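Local coordinates for alcohol dehydrogenase IV (Corynebacterium glutamicum, PDB 3IV7), which probably reduces maleylacetate with a nicotinamide cofactor, as a member of the iron-containing alcohol dehydrogenase family, at residues Q30-R35 with I89-C94; M41-E46 with K105-T110; E78-V83 with I101-A106; D323-K328 with E340-L345. All coordinates share one frame; numbering follows the deposited sequence.

Contact 1: Q30-R35 with I89-C94; sequences QEVERR and IDLLVC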
loop_
_atom_site.group_PDB
_atom_site.type_symbol
_atom_site.label_atom_id
_atom_site.label_comp_id
_atom_site.label_asym_id
_atom_site.label_seq_id
_atom_site.Cartn_x
_atom_site.Cartn_y
_atom_site.Cartn_z
ATOM N N GLN A 30 -15.695 -14.226 -11.581
ATOM C CA GLN A 30 -14.743 -13.416 -12.331
ATOM C C GLN A 30 -13.321 -13.878 -12.073
ATOM O O GLN A 30 -12.525 -14.059 -13.006
ATOM C CB GLN A 30 -14.933 -11.958 -11.920
ATOM C CG GLN A 30 -14.184 -10.940 -12.708
ATOM C CD GLN A 30 -14.400 -9.530 -12.164
ATOM O OE1 GLN A 30 -15.464 -9.222 -11.626
ATOM N NE2 GLN A 30 -13.374 -8.674 -12.284
ATOM N N GLU A 31 -13.011 -14.141 -10.808
ATOM C CA GLU A 31 -11.659 -14.540 -10.417
ATOM C C GLU A 31 -11.282 -15.935 -10.954
ATOM O O GLU A 31 -10.174 -16.133 -11.469
ATOM C CB GLU A 31 -11.534 -14.457 -8.876
ATOM C CG GLU A 31 -10.251 -14.765 -8.332
ATOM C CD GLU A 31 -9.176 -13.749 -8.677
ATOM O OE1 GLU A 31 -9.468 -12.695 -9.236
ATOM O OE2 GLU A 31 -8.030 -14.047 -8.407
ATOM N N VAL A 32 -12.212 -16.881 -10.879
ATOM C CA VAL A 32 -11.970 -18.218 -11.379
ATOM C C VAL A 32 -11.821 -18.241 -12.915
ATOM O O VAL A 32 -10.990 -19.003 -13.488
ATOM C CB VAL A 32 -13.115 -19.155 -10.991
ATOM C CG1 VAL A 32 -12.993 -20.474 -11.729
ATOM C CG2 VAL A 32 -13.141 -19.366 -9.478
ATOM N N GLU A 33 -12.636 -17.442 -13.579
ATOM C CA GLU A 33 -12.601 -17.373 -15.024
ATOM C C GLU A 33 -11.326 -16.688 -15.513
ATOM O O GLU A 33 -10.705 -17.165 -16.436
ATOM C CB GLU A 33 -13.860 -16.701 -15.566
ATOM C CG GLU A 33 -15.080 -17.599 -15.404
ATOM C CD GLU A 33 -16.268 -17.152 -16.168
ATOM O OE1 GLU A 33 -16.472 -15.935 -16.318
ATOM O OE2 GLU A 33 -17.027 -18.034 -16.608
ATOM N N ARG A 34 -10.914 -15.614 -14.830
ATOM C CA ARG A 34 -9.681 -14.909 -15.161
ATOM C C ARG A 34 -8.459 -15.867 -15.026
ATOM O O ARG A 34 -7.540 -15.837 -15.838
ATOM C CB ARG A 34 -9.539 -13.700 -14.247
ATOM C CG ARG A 34 -8.221 -12.948 -14.362
ATOM C CD ARG A 34 -8.186 -11.770 -13.395
ATOM N NE ARG A 34 -7.869 -12.157 -12.014
ATOM C CZ ARG A 34 -6.630 -12.247 -11.503
ATOM N NH1 ARG A 34 -5.563 -12.012 -12.265
ATOM N NH2 ARG A 34 -6.455 -12.590 -10.217
ATOM N N ARG A 35 -8.512 -16.767 -14.049
ATOM C CA ARG A 35 -7.435 -17.748 -13.843
ATOM C C ARG A 35 -7.537 -18.936 -14.768
ATOM O O ARG A 35 -6.558 -19.654 -14.973
ATOM C CB ARG A 35 -7.447 -18.253 -12.388
ATOM C CG ARG A 35 -7.119 -17.201 -11.391
ATOM C CD ARG A 35 -7.397 -17.646 -9.913
ATOM N NE ARG A 35 -7.001 -16.575 -9.020
ATOM C CZ ARG A 35 -5.749 -16.347 -8.650
ATOM N NH1 ARG A 35 -4.764 -17.175 -9.024
ATOM N NH2 ARG A 35 -5.475 -15.306 -7.885
ATOM N N ILE A 89 -6.270 -30.372 -7.635
ATOM C CA ILE A 89 -6.797 -29.062 -7.399
ATOM C C ILE A 89 -5.878 -27.984 -7.987
ATOM O O ILE A 89 -4.665 -28.098 -7.929
ATOM C CB ILE A 89 -6.953 -28.845 -5.888
ATOM C CG1 ILE A 89 -8.035 -29.779 -5.345
ATOM C CG2 ILE A 89 -7.291 -27.412 -5.592
ATOM C CD1 ILE A 89 -9.414 -29.619 -6.041
ATOM N N ASP A 90 -6.462 -26.945 -8.571
ATOM C CA ASP A 90 -5.676 -25.878 -9.129
ATOM C C ASP A 90 -5.994 -24.497 -8.545
ATOM O O ASP A 90 -5.352 -23.508 -8.900
ATOM C CB ASP A 90 -5.722 -25.872 -10.678
ATOM C CG ASP A 90 -7.090 -25.503 -11.246
ATOM O OD1 ASP A 90 -8.058 -25.343 -10.476
ATOM O OD2 ASP A 90 -7.197 -25.395 -12.503
ATOM N N LEU A 91 -6.962 -24.439 -7.645
ATOM C CA LEU A 91 -7.263 -23.207 -6.926
ATOM C C LEU A 91 -7.845 -23.553 -5.574
ATOM O O LEU A 91 -8.672 -24.470 -5.461
ATOM C CB LEU A 91 -8.253 -22.348 -7.718
ATOM C CG LEU A 91 -8.583 -20.941 -7.170
ATOM C CD1 LEU A 91 -7.365 -20.061 -7.200
ATOM C CD2 LEU A 91 -9.725 -20.311 -7.978
ATOM N N LEU A 92 -7.367 -22.853 -4.540
ATOM C CA LEU A 92 -7.932 -22.924 -3.191
ATOM C C LEU A 92 -8.839 -21.723 -2.963
ATOM O O LEU A 92 -8.451 -20.581 -3.250
ATOM C CB LEU A 92 -6.807 -22.883 -2.136
ATOM C CG LEU A 92 -5.748 -23.979 -2.211
ATOM C CD1 LEU A 92 -4.645 -23.748 -1.181
ATOM C CD2 LEU A 92 -6.392 -25.304 -2.026
ATOM N N VAL A 93 -10.053 -21.969 -2.473
ATOM C CA VAL A 93 -10.949 -20.884 -2.097
ATOM C C VAL A 93 -11.372 -21.114 -0.647
ATOM O O VAL A 93 -11.859 -22.169 -0.317
ATOM C CB VAL A 93 -12.248 -20.789 -3.010
ATOM C CG1 VAL A 93 -13.081 -19.601 -2.575
ATOM C CG2 VAL A 93 -11.889 -20.687 -4.532
ATOM N N CYS A 94 -11.132 -20.140 0.233
ATOM C CA CYS A 94 -11.513 -20.326 1.617
ATOM C C CYS A 94 -12.536 -19.329 2.042
ATOM O O CYS A 94 -12.424 -18.148 1.746
ATOM C CB CYS A 94 -10.282 -20.309 2.543
ATOM S SG CYS A 94 -9.121 -18.906 2.310
#
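V32 and L91 bring helix 24-35 up against strand 91-96, with 8.2 Å between V32 CA and L91 CA. The CB of L91 points toward the helix, and both of its methyls take part. CD2 packs on V32 CG2 at 3.8 Å and also borders R35 CD; CD1 makes the closer contact with the arginine, 3.6 Å from R35 CD, where the two side chains run roughly perpendicular. CG of L91 stands opposite its own backbone N (chi1 -174°), which directs the fork toward the helix. R35 is extended from CG to NE and carries its guanidinium past the leucine to E31. There NE and NH2 both grip E31 OE2, NE at 2.8 Å from above the carboxylate plane and NH2 nearly in line with the C-O bond. R34 holds the same carboxylate side-on, its NH2 2.8 Å from E31 OE2. T151 OG1 adds a further bond to E31 OE2, and E150 pairs with R35 NH1. With two arginines around it, the buried E31 is probably kept ionised; its network probably helps hold the R35 chain alongside L91, so a charged cluster borders an apolar seam between helix and sheet.

Contact 2: M41-E46 with K105-T110; sequences MVIAGE and KAIAMT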
loop_
_atom_site.group_PDB
_atom_site.type_symbol
_atom_site.label_atom_id
_atom_site.label_comp_id
_atom_site.label_asym_id
_atom_site.label_seq_id
_atom_site.Cartn_x
_atom_site.Cartn_y
_atom_site.Cartn_z
HETATM N N MSE A 41 -11.087 -26.035 -5.139
HETATM C CA MSE A 41 -11.343 -26.605 -3.830
HETATM C C MSE A 41 -11.820 -25.500 -2.907
HETATM O O MSE A 41 -11.117 -24.506 -2.704
HETATM C CB MSE A 41 -10.079 -27.240 -3.281
HETATM C CG MSE A 41 -10.186 -27.854 -1.840
HETATM SE SE MSE A 41 -8.486 -28.720 -1.410
HETATM C CE MSE A 41 -8.803 -29.358 0.394
ATOM N N VAL A 42 -13.030 -25.657 -2.367
ATOM C CA VAL A 42 -13.577 -24.697 -1.405
ATOM C C VAL A 42 -13.396 -25.247 0.019
ATOM O O VAL A 42 -13.745 -26.406 0.320
ATOM C CB VAL A 42 -15.065 -24.390 -1.670
ATOM C CG1 VAL A 42 -15.639 -23.543 -0.565
ATOM C CG2 VAL A 42 -15.234 -23.667 -3.020
ATOM N N ILE A 43 -12.833 -24.419 0.875
ATOM C CA ILE A 43 -12.524 -24.801 2.237
ATOM C C ILE A 43 -13.374 -23.952 3.148
ATOM O O ILE A 43 -13.311 -22.721 3.093
ATOM C CB ILE A 43 -11.011 -24.559 2.558
ATOM C CG1 ILE A 43 -10.141 -25.416 1.667
ATOM C CG2 ILE A 43 -10.715 -24.829 4.051
ATOM C CD1 ILE A 43 -8.762 -24.886 1.465
ATOM N N ALA A 44 -14.139 -24.598 4.010
ATOM C CA ALA A 44 -15.011 -23.883 4.942
ATOM C C ALA A 44 -15.424 -24.841 6.076
ATOM O O ALA A 44 -15.660 -25.997 5.835
ATOM C CB ALA A 44 -16.282 -23.359 4.196
ATOM N N GLY A 45 -15.462 -24.349 7.304
ATOM C CA GLY A 45 -15.929 -25.158 8.420
ATOM C C GLY A 45 -17.413 -25.449 8.261
ATOM O O GLY A 45 -18.133 -24.714 7.553
ATOM N N GLU A 46 -17.865 -26.528 8.898
ATOM C CA GLU A 46 -19.276 -26.981 8.825
ATOM C C GLU A 46 -20.261 -25.845 9.028
ATOM O O GLU A 46 -21.244 -25.753 8.326
ATOM C CB GLU A 46 -19.527 -28.062 9.875
ATOM C CG GLU A 46 -18.794 -29.387 9.602
ATOM C CD GLU A 46 -18.701 -30.297 10.853
ATOM O OE1 GLU A 46 -19.503 -30.105 11.799
ATOM O OE2 GLU A 46 -17.820 -31.200 10.875
ATOM N N LYS A 105 -3.765 -21.715 3.873
ATOM C CA LYS A 105 -2.366 -21.339 3.895
ATOM C C LYS A 105 -1.489 -22.577 4.086
ATOM O O LYS A 105 -0.470 -22.728 3.429
ATOM C CB LYS A 105 -2.102 -20.327 5.018
ATOM C CG LYS A 105 -2.604 -18.889 4.743
ATOM C CD LYS A 105 -2.281 -17.993 5.941
ATOM C CE LYS A 105 -2.322 -16.515 5.569
ATOM N NZ LYS A 105 -2.053 -15.654 6.732
ATOM N N ALA A 106 -1.861 -23.437 5.025
ATOM C CA ALA A 106 -1.080 -24.636 5.275
ATOM C C ALA A 106 -0.948 -25.473 3.984
ATOM O O ALA A 106 0.136 -26.001 3.687
ATOM C CB ALA A 106 -1.663 -25.449 6.413
ATOM N N ILE A 107 -2.015 -25.537 3.197
ATOM C CA ILE A 107 -1.988 -26.278 1.920
ATOM C C ILE A 107 -1.048 -25.620 0.924
ATOM O O ILE A 107 -0.275 -26.294 0.259
ATOM C CB ILE A 107 -3.383 -26.395 1.268
ATOM C CG1 ILE A 107 -4.347 -27.154 2.181
ATOM C CG2 ILE A 107 -3.265 -27.174 -0.085
ATOM C CD1 ILE A 107 -5.842 -27.084 1.725
ATOM N N ALA A 108 -1.124 -24.289 0.815
ATOM C CA ALA A 108 -0.249 -23.547 -0.100
ATOM C C ALA A 108 1.245 -23.689 0.254
ATOM O O ALA A 108 2.103 -23.617 -0.618
ATOM C CB ALA A 108 -0.646 -22.093 -0.120
HETATM N N MSE A 109 1.552 -23.890 1.529
HETATM C CA MSE A 109 2.956 -24.032 1.959
HETATM C C MSE A 109 3.678 -25.107 1.202
HETATM O O MSE A 109 4.858 -24.953 0.878
HETATM C CB MSE A 109 3.043 -24.359 3.444
HETATM C CG MSE A 109 2.619 -23.248 4.357
HETATM SE SE MSE A 109 2.535 -23.870 6.229
HETATM C CE MSE A 109 4.405 -24.139 6.528
ATOM N N THR A 110 3.003 -26.233 0.977
ATOM C CA THR A 110 3.626 -27.372 0.321
ATOM C C THR A 110 3.279 -27.537 -1.166
ATOM O O THR A 110 4.040 -28.128 -1.891
ATOM C CB THR A 110 3.294 -28.655 1.034
ATOM O OG1 THR A 110 1.873 -28.850 1.033
ATOM C CG2 THR A 110 3.789 -28.592 2.488
#
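I107 meets M41 and I43 through methyl groups, so no flat group takes part and the contact has neither ring faces nor edges to describe; its geometry is that of chain ends. The methyl CD1 of I107 is the common point: I43 CD1 approaches it tip to tip at 3.7 Å, and CE of M41, a selenomethionine, does likewise at 4.0 Å from I107 CD1. The backbones stay well apart, with 10.6 Å between the CA atoms of I43 and I107, and the stretched M41 chain spans this width. Its first torsion is trans (chi1 178°) and the chain continues extended through SE, which carries CE the full length of the side chain away from strand 40-43. M41 and I43 are two residues apart on the strand, so both point toward helix 98-111 and converge on the one methyl that I107 offers. All three residues are buried. V83 and A80 of helix 74-86 also pack here, on M41 and I107 respectively. From strand 91-96, L92 also packs on I107. Helix 98-111 is the connection of a beta-alpha-beta crossover from strand 91-96 to the parallel strand 115-119, and here it packs by aliphatic tips across the neighbouring strand 40-43, as in the Rossmann-like domain that probably binds the nucleotide, as in this family.

Contact 3: E78-V83 with I101-A106; sequences ERARAV and IGLAKA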
loop_
_atom_site.group_PDB
_atom_site.type_symbol
_atom_site.label_atom_id
_atom_site.label_comp_id
_atom_site.label_asym_id
_atom_site.label_seq_id
_atom_site.Cartn_x
_atom_site.Cartn_y
_atom_site.Cartn_z
ATOM N N GLU A 78 -1.942 -31.938 6.825
ATOM C CA GLU A 78 -1.483 -33.054 5.968
ATOM C C GLU A 78 -2.626 -33.733 5.199
ATOM O O GLU A 78 -2.469 -34.034 4.015
ATOM C CB GLU A 78 -0.661 -34.082 6.763
ATOM C CG GLU A 78 0.760 -33.598 7.086
ATOM C CD GLU A 78 1.649 -33.530 5.846
ATOM O OE1 GLU A 78 2.108 -34.583 5.400
ATOM O OE2 GLU A 78 1.901 -32.427 5.328
ATOM N N ARG A 79 -3.763 -33.973 5.864
ATOM C CA ARG A 79 -4.966 -34.486 5.155
ATOM C C ARG A 79 -5.444 -33.517 4.079
ATOM O O ARG A 79 -5.719 -33.928 2.971
ATOM C CB ARG A 79 -6.111 -34.763 6.127
ATOM C CG ARG A 79 -5.972 -36.094 6.874
ATOM C CD ARG A 79 -7.225 -36.400 7.712
ATOM N NE ARG A 79 -7.394 -35.483 8.854
ATOM C CZ ARG A 79 -6.793 -35.623 10.042
ATOM N NH1 ARG A 79 -5.903 -36.587 10.251
ATOM N NH2 ARG A 79 -7.031 -34.761 11.001
ATOM N N ALA A 80 -5.534 -32.224 4.412
ATOM C CA ALA A 80 -5.988 -31.209 3.424
ATOM C C ALA A 80 -5.057 -31.155 2.210
ATOM O O ALA A 80 -5.519 -31.043 1.073
ATOM C CB ALA A 80 -6.101 -29.848 4.062
ATOM N N ARG A 81 -3.751 -31.288 2.443
ATOM C CA ARG A 81 -2.779 -31.214 1.346
ATOM C C ARG A 81 -2.959 -32.399 0.428
ATOM O O ARG A 81 -2.858 -32.261 -0.774
ATOM C CB ARG A 81 -1.333 -31.183 1.876
ATOM C CG ARG A 81 -0.936 -29.860 2.511
ATOM C CD ARG A 81 0.203 -30.023 3.501
ATOM N NE ARG A 81 0.611 -28.733 4.130
ATOM C CZ ARG A 81 1.427 -28.636 5.188
ATOM N NH1 ARG A 81 1.884 -29.723 5.786
ATOM N NH2 ARG A 81 1.750 -27.447 5.678
ATOM N N ALA A 82 -3.209 -33.567 1.011
ATOM C CA ALA A 82 -3.417 -34.790 0.239
ATOM C C ALA A 82 -4.675 -34.687 -0.653
ATOM O O ALA A 82 -4.643 -35.064 -1.823
ATOM C CB ALA A 82 -3.518 -35.990 1.178
ATOM N N VAL A 83 -5.775 -34.212 -0.081
ATOM C CA VAL A 83 -7.010 -33.970 -0.860
ATOM C C VAL A 83 -6.713 -33.051 -2.066
ATOM O O VAL A 83 -7.063 -33.379 -3.228
ATOM C CB VAL A 83 -8.123 -33.351 0.032
ATOM C CG1 VAL A 83 -9.296 -32.863 -0.807
ATOM C CG2 VAL A 83 -8.597 -34.377 1.074
ATOM N N ILE A 101 -8.868 -19.779 6.800
ATOM C CA ILE A 101 -7.811 -19.194 6.003
ATOM C C ILE A 101 -6.491 -19.869 6.378
ATOM O O ILE A 101 -5.635 -20.117 5.516
ATOM C CB ILE A 101 -7.725 -17.677 6.220
ATOM C CG1 ILE A 101 -8.997 -16.980 5.659
ATOM C CG2 ILE A 101 -6.475 -17.116 5.549
ATOM C CD1 ILE A 101 -9.233 -15.532 6.181
ATOM N N GLY A 102 -6.345 -20.203 7.656
ATOM C CA GLY A 102 -5.119 -20.856 8.141
ATOM C C GLY A 102 -4.853 -22.194 7.454
ATOM O O GLY A 102 -3.688 -22.519 7.128
ATOM N N LEU A 103 -5.917 -22.975 7.226
ATOM C CA LEU A 103 -5.778 -24.260 6.575
ATOM C C LEU A 103 -5.434 -24.097 5.091
ATOM O O LEU A 103 -4.603 -24.833 4.557
ATOM C CB LEU A 103 -7.044 -25.115 6.759
ATOM C CG LEU A 103 -6.974 -26.548 6.210
ATOM C CD1 LEU A 103 -5.838 -27.333 6.852
ATOM C CD2 LEU A 103 -8.333 -27.315 6.364
ATOM N N ALA A 104 -6.035 -23.116 4.433
ATOM C CA ALA A 104 -5.726 -22.858 3.030
ATOM C C ALA A 104 -4.251 -22.510 2.928
ATOM O O ALA A 104 -3.549 -23.009 2.062
ATOM C CB ALA A 104 -6.621 -21.722 2.462
ATOM N N LYS A 105 -3.765 -21.715 3.873
ATOM C CA LYS A 105 -2.366 -21.339 3.895
ATOM C C LYS A 105 -1.489 -22.577 4.086
ATOM O O LYS A 105 -0.470 -22.728 3.429
ATOM C CB LYS A 105 -2.102 -20.327 5.018
ATOM C CG LYS A 105 -2.604 -18.889 4.743
ATOM C CD LYS A 105 -2.281 -17.993 5.941
ATOM C CE LYS A 105 -2.322 -16.515 5.569
ATOM N NZ LYS A 105 -2.053 -15.654 6.732
ATOM N N ALA A 106 -1.861 -23.437 5.025
ATOM C CA ALA A 106 -1.080 -24.636 5.275
ATOM C C ALA A 106 -0.948 -25.473 3.984
ATOM O O ALA A 106 0.136 -26.001 3.687
ATOM C CB ALA A 106 -1.663 -25.449 6.413
#
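R81 reaches from helix 74-86 to the backbone oxygen of A106 on helix 98-111, gripping it side-on with two nitrogens. R81 NE lies 2.8 Å and NH2 2.9 Å from A106 O, with N-H...O angles of 151° and 141°. The oxygen sits at the edge of the guanidinium, almost exactly in its plane, whereas both nitrogens come from one face of the carbonyl and stand above its plane. Within its helix A106 O receives a weak bond from M109 N, so the arginine probably does much to satisfy this buried carbonyl. Beside this grip, A80 CB nestles against the fork of L103, 3.8 Å from L103 CD1; consistent with the small alanine, the CA atoms of A80 and L103 are 7.6 Å apart. One shell further out, R81 NH1 forms a 2.7 Å salt bridge with E78 OE2, which offers its anti lone pair and lies in the guanidinium plane. The extended arginine is thus held at two edges, which limits its rotation. V83 and L103 rest on M41 and I43 of strand 40-43, so the two helices lie side by side on one face of the parallel sheet, the layered alpha/beta organisation of a Rossmann-like domain.

Contact 4: D323-K328 with E340-L345; sequences DVTLEK and ENLSRL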
loop_
_atom_site.group_PDB
_atom_site.type_symbol
_atom_site.label_atom_id
_atom_site.label_comp_id
_atom_site.label_asym_id
_atom_site.label_seq_id
_atom_site.Cartn_x
_atom_site.Cartn_y
_atom_site.Cartn_z
ATOM N N ASP A 323 8.127 -15.801 31.141
ATOM C CA ASP A 323 9.264 -16.641 30.711
ATOM C C ASP A 323 9.342 -16.844 29.219
ATOM O O ASP A 323 10.391 -16.670 28.636
ATOM C CB ASP A 323 9.191 -18.012 31.331
ATOM C CG ASP A 323 10.123 -18.175 32.381
ATOM O OD1 ASP A 323 11.345 -18.155 32.085
ATOM O OD2 ASP A 323 9.675 -18.312 33.521
ATOM N N VAL A 324 8.223 -17.276 28.640
ATOM C CA VAL A 324 8.122 -17.601 27.237
ATOM C C VAL A 324 8.177 -16.401 26.296
ATOM O O VAL A 324 8.603 -16.520 25.141
ATOM C CB VAL A 324 6.795 -18.321 26.977
ATOM C CG1 VAL A 324 6.536 -18.438 25.477
ATOM C CG2 VAL A 324 6.809 -19.689 27.656
ATOM N N THR A 325 7.732 -15.257 26.780
ATOM C CA THR A 325 7.576 -14.082 25.948
ATOM C C THR A 325 8.727 -13.088 26.004
ATOM O O THR A 325 9.008 -12.404 25.015
ATOM C CB THR A 325 6.318 -13.325 26.350
ATOM O OG1 THR A 325 5.194 -14.178 26.185
ATOM C CG2 THR A 325 6.147 -12.060 25.480
ATOM N N LEU A 326 9.363 -12.982 27.151
ATOM C CA LEU A 326 10.351 -11.948 27.365
ATOM C C LEU A 326 11.407 -11.976 26.251
ATOM O O LEU A 326 11.646 -10.956 25.601
ATOM C CB LEU A 326 10.984 -12.076 28.752
ATOM C CG LEU A 326 11.568 -10.819 29.411
ATOM C CD1 LEU A 326 10.585 -9.660 29.404
ATOM C CD2 LEU A 326 11.985 -11.152 30.847
ATOM N N GLU A 327 11.918 -13.165 25.944
ATOM C CA GLU A 327 12.975 -13.313 24.934
ATOM C C GLU A 327 12.469 -13.141 23.481
ATOM O O GLU A 327 13.262 -13.052 22.567
ATOM C CB GLU A 327 13.664 -14.664 25.076
ATOM C CG GLU A 327 12.778 -15.854 24.700
ATOM C CD GLU A 327 13.430 -17.200 25.009
ATOM O OE1 GLU A 327 14.479 -17.223 25.703
ATOM O OE2 GLU A 327 12.887 -18.236 24.548
ATOM N N LYS A 328 11.156 -13.138 23.289
ATOM C CA LYS A 328 10.564 -12.963 21.966
ATOM C C LYS A 328 10.285 -11.478 21.653
ATOM O O LYS A 328 10.033 -11.122 20.502
ATOM C CB LYS A 328 9.257 -13.781 21.850
ATOM C CG LYS A 328 9.455 -15.317 21.831
ATOM N N GLU A 340 9.743 -7.979 35.565
ATOM C CA GLU A 340 8.799 -7.328 36.495
ATOM C C GLU A 340 7.694 -6.541 35.768
ATOM O O GLU A 340 6.516 -6.694 36.093
ATOM C CB GLU A 340 9.506 -6.380 37.484
ATOM C CG GLU A 340 10.519 -7.030 38.407
ATOM C CD GLU A 340 11.855 -7.290 37.737
ATOM O OE1 GLU A 340 11.977 -7.045 36.511
ATOM O OE2 GLU A 340 12.778 -7.741 38.427
ATOM N N ASN A 341 8.052 -5.708 34.786
ATOM C CA ASN A 341 7.036 -4.869 34.189
ATOM C C ASN A 341 6.115 -5.613 33.225
ATOM O O ASN A 341 4.954 -5.250 33.101
ATOM C CB ASN A 341 7.577 -3.515 33.642
ATOM C CG ASN A 341 8.480 -3.656 32.427
ATOM O OD1 ASN A 341 8.460 -4.648 31.721
ATOM N ND2 ASN A 341 9.292 -2.617 32.185
ATOM N N LEU A 342 6.611 -6.684 32.600
ATOM C CA LEU A 342 5.755 -7.542 31.801
ATOM C C LEU A 342 4.807 -8.313 32.730
ATOM O O LEU A 342 3.650 -8.507 32.403
ATOM C CB LEU A 342 6.568 -8.502 30.934
ATOM C CG LEU A 342 5.819 -9.324 29.890
ATOM C CD1 LEU A 342 4.972 -8.446 28.907
ATOM C CD2 LEU A 342 6.822 -10.195 29.094
ATOM N N SER A 343 5.307 -8.747 33.884
ATOM C CA SER A 343 4.436 -9.377 34.889
ATOM C C SER A 343 3.346 -8.396 35.330
ATOM O O SER A 343 2.205 -8.774 35.458
ATOM C CB SER A 343 5.233 -9.858 36.103
ATOM O OG SER A 343 6.061 -10.943 35.750
ATOM N N ARG A 344 3.707 -7.129 35.531
ATOM C CA ARG A 344 2.720 -6.104 35.957
ATOM C C ARG A 344 1.693 -5.855 34.858
ATOM O O ARG A 344 0.512 -5.663 35.131
ATOM C CB ARG A 344 3.409 -4.786 36.332
ATOM C CG ARG A 344 2.444 -3.677 36.854
ATOM C CD ARG A 344 1.975 -3.982 38.240
ATOM N NE ARG A 344 0.926 -3.074 38.702
ATOM C CZ ARG A 344 -0.366 -3.218 38.433
ATOM N NH1 ARG A 344 -0.789 -4.203 37.639
ATOM N NH2 ARG A 344 -1.237 -2.348 38.926
ATOM N N LEU A 345 2.152 -5.846 33.623
ATOM C CA LEU A 345 1.269 -5.668 32.492
ATOM C C LEU A 345 0.230 -6.790 32.463
ATOM O O LEU A 345 -0.969 -6.526 32.343
ATOM C CB LEU A 345 2.062 -5.639 31.191
ATOM C CG LEU A 345 1.269 -5.408 29.920
ATOM C CD1 LEU A 345 2.193 -4.829 28.796
ATOM C CD2 LEU A 345 0.562 -6.686 29.455
#
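L326 and T325 meet L342 where helix 318-326 packs beside helix 339-351, a helix pair of the C-terminal helical domain of iron-containing alcohol dehydrogenases. The CA atoms of L326 and L342 are 7.8 Å apart. All the close touching on the second helix is done by one methyl, L342 CD2. It lies 3.8 Å from L326 CD1, the two leucines antiparallel alongside one another, and 4.1 Å from T325 CG2, with T325 set roughly perpendicular to L342. L342 points its CB toward its partners, and its chi1 of -171°, which leaves CG beside the carbonyl carbon, brings CD2 to both of them. T325 is turned so that its methyl CG2 faces the leucine, while OG1 is engaged by T247 OG1 of helix 240-250 and by A321 O. The threonine therefore gives an apolar side to this contact and a polar one to helix 240-250. At the border, D323 forms a salt bridge with R339, a second tie between the two helices, and V337, in the connection leading into helix 339-351, touches both leucines. Helix 240-250 packs against both L342 and T325, through I244 and K243, and F270 of helix 256-271 rests on L345 beside them.

In the fold
Contacts 1, 2 and 3 belong to the N-terminal alpha/beta half and are tightly interlocked, whereas contact 4 lies in the helical half, about 34 to 44 Å from them between centres. Contacts 2 and 3 share K105 and A106 on helix 98-111, with centres about 4 Å apart; strand pairing between V93 and both M41 and I43 joins contact 1 to contact 2. L91 and L92, consecutive on strand 91-96, send contact 1 to one face of the sheet and meet helix 98-111 on the other. Burial dominates throughout, though R35 and L326 are partly exposed. Contacts 2 and 4 are purely apolar across their segments, contact 1 adds a charged cluster, and contact 3 alone has cross-segment hydrogen bonds.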